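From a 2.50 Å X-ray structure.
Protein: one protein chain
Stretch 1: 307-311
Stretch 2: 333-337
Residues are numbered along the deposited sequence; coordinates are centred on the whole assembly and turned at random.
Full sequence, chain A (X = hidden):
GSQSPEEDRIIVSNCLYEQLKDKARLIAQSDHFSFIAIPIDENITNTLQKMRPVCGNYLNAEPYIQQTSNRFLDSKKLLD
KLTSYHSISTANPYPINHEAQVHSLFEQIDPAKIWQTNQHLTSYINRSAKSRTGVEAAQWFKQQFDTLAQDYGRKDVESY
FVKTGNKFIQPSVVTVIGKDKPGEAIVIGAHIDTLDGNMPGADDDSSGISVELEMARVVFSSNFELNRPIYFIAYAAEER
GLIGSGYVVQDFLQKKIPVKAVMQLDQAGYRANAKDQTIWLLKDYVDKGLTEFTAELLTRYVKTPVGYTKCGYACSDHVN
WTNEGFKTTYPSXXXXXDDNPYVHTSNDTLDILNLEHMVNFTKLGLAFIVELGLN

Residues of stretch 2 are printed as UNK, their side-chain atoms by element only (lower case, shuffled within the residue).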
# COMPACT_ATOMS: atom_id res chain seq x y z
N GLY A 307 -4.73 -4.70 18.20
CA GLY A 307 -4.58 -6.11 17.86
C GLY A 307 -3.41 -6.44 16.93
O GLY A 307 -2.72 -5.55 16.42
N TYR A 308 -3.16 -7.73 16.74
CA TYR A 308 -2.11 -8.20 15.84
C TYR A 308 -2.63 -9.31 14.93
O TYR A 308 -3.51 -10.08 15.30
CB TYR A 308 -0.88 -8.67 16.63
CG TYR A 308 -0.18 -7.52 17.31
CD1 TYR A 308 -0.47 -7.18 18.63
CD2 TYR A 308 0.78 -6.76 16.64
CE1 TYR A 308 0.16 -6.12 19.26
CE2 TYR A 308 1.42 -5.70 17.26
CZ TYR A 308 1.11 -5.38 18.56
OH TYR A 308 1.75 -4.32 19.17
N THR A 309 -2.11 -9.34 13.71
CA THR A 309 -2.50 -10.33 12.72
C THR A 309 -1.30 -10.75 11.84
O THR A 309 -0.24 -10.11 11.88
CB THR A 309 -3.68 -9.80 11.86
OG1 THR A 309 -4.10 -10.80 10.93
CG2 THR A 309 -3.31 -8.54 11.12
N LYS A 310 -1.46 -11.84 11.11
CA LYS A 310 -0.43 -12.31 10.18
C LYS A 310 -0.99 -12.34 8.76
O LYS A 310 -2.20 -12.26 8.57
CB LYS A 310 0.10 -13.69 10.58
CG LYS A 310 1.06 -13.72 11.79
CD LYS A 310 2.28 -14.62 11.50
CE LYS A 310 3.15 -14.89 12.73
NZ LYS A 310 4.27 -15.85 12.41
N CYS A 311 -0.10 -12.33 7.77
CA CYS A 311 -0.48 -12.30 6.36
C CYS A 311 0.21 -13.40 5.56
O CYS A 311 1.24 -13.92 5.97
CB CYS A 311 -0.15 -10.92 5.73
SG CYS A 311 -1.02 -10.67 4.17
N UNK A 333 -7.64 -2.94 8.96
CA UNK A 333 -9.03 -2.96 9.43
C UNK A 333 -9.48 -4.28 10.07
O UNK A 333 -10.29 -4.27 10.99
c UNK A 333 -9.97 -2.60 8.27
N UNK A 334 -8.94 -5.40 9.60
CA UNK A 334 -9.40 -6.73 10.03
C UNK A 334 -8.23 -7.65 10.39
O UNK A 334 -7.09 -7.38 10.00
c UNK A 334 -10.24 -7.44 8.95
c UNK A 334 -11.49 -6.64 8.62
o UNK A 334 -9.46 -7.57 7.76
N UNK A 335 -8.50 -8.67 11.21
CA UNK A 335 -7.57 -9.79 11.42
C UNK A 335 -7.73 -10.76 10.27
O UNK A 335 -8.72 -10.70 9.55
o UNK A 335 -8.06 -9.61 13.78
c UNK A 335 -6.62 -11.41 13.11
c UNK A 335 -7.83 -10.54 12.73
N UNK A 336 -6.80 -11.69 10.13
CA UNK A 336 -6.88 -12.69 9.08
C UNK A 336 -8.01 -13.73 9.26
O UNK A 336 -8.39 -14.40 8.29
c UNK A 336 -5.53 -13.39 8.94
c UNK A 336 -5.50 -14.38 7.79
c UNK A 336 -4.13 -15.01 7.71
c UNK A 336 -5.83 -13.63 6.50
N UNK A 337 -8.57 -13.87 10.45
CA UNK A 337 -9.68 -14.81 10.60
C UNK A 337 -11.09 -14.20 10.60
O UNK A 337 -12.00 -14.82 10.05
o UNK A 337 -7.98 -17.25 10.82
c UNK A 337 -8.16 -16.46 11.77
c UNK A 337 -9.48 -15.71 11.82
o UNK A 337 -7.31 -16.27 12.67

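Position 333 carries a single side-chain carbon, with no branch and no heteroatom, and it lies well out of reach of the first stretch. The residue is Ala 333. It is buried all the same, and a side chain of one carbon asks little room of its surroundings.

At position 334 the first side-chain carbon, CB, bears one oxygen and one carbon. These side-chain atoms touch nothing on the first stretch, since the CA-to-CB bond points away from it; the backbone O, however, lies 4.1 Å from CG2 of Thr 309. A beta-branched side chain with a hydroxyl and a methyl is threonine: Thr 334. A small, branched side chain can be buried compactly, while the contact here uses backbone alone.

Position 335 repeats the pattern of three side-chain atoms, again a CB that carries one oxygen and one carbon. The terminal carbon approaches OG1 of Thr 309 to 3.4 Å, while the CA atom lies 5.3 Å from CA of Thr 309, the nearest pair of CA atoms across the two stretches. This is Thr 335. With chi1 in the m well and CB set sideways, the side chain places its methyl group against the strand: CG2 also lies 4.0 Å from O of Tyr 308. The branch at CB thus brings a methyl group into contact with both Tyr 308 and Thr 309.

Position 336 has four side-chain carbons, forked at the second, and no heteroatom. One of the two terminal carbons lies 3.5 Å from O of Lys 310, and CB is 3.6 Å from OG1 of Thr 309. The fork beyond CB identifies Leu 336, and the terminal carbon near Lys 310 is CD2. Its CA-to-CB bond points toward the first stretch, so this aliphatic side chain covers backbone there, although the residue remains exposed overall.

Position 337 shows two side-chain carbons, the second carrying two oxygens, and touches nothing on the first stretch. This short carboxylate is Asp 337. An exposed setting suits its charged group.

The contact, which buries 186 Å² in all, turns on Thr 309. Its CB points toward the second stretch, and its OG1 accepts a hydrogen bond from N of Leu 336 at 3.0 Å. The same OG1 donates a weak hydrogen bond to O of Lys 310 at 3.4 Å, so one hydroxyl serves both stretches. Thr 335 and Leu 336 pack around this polar link, and O of Thr 334 also approaches CG2 of Thr 309.

Stretch 2, residues 333-337: ATTLD
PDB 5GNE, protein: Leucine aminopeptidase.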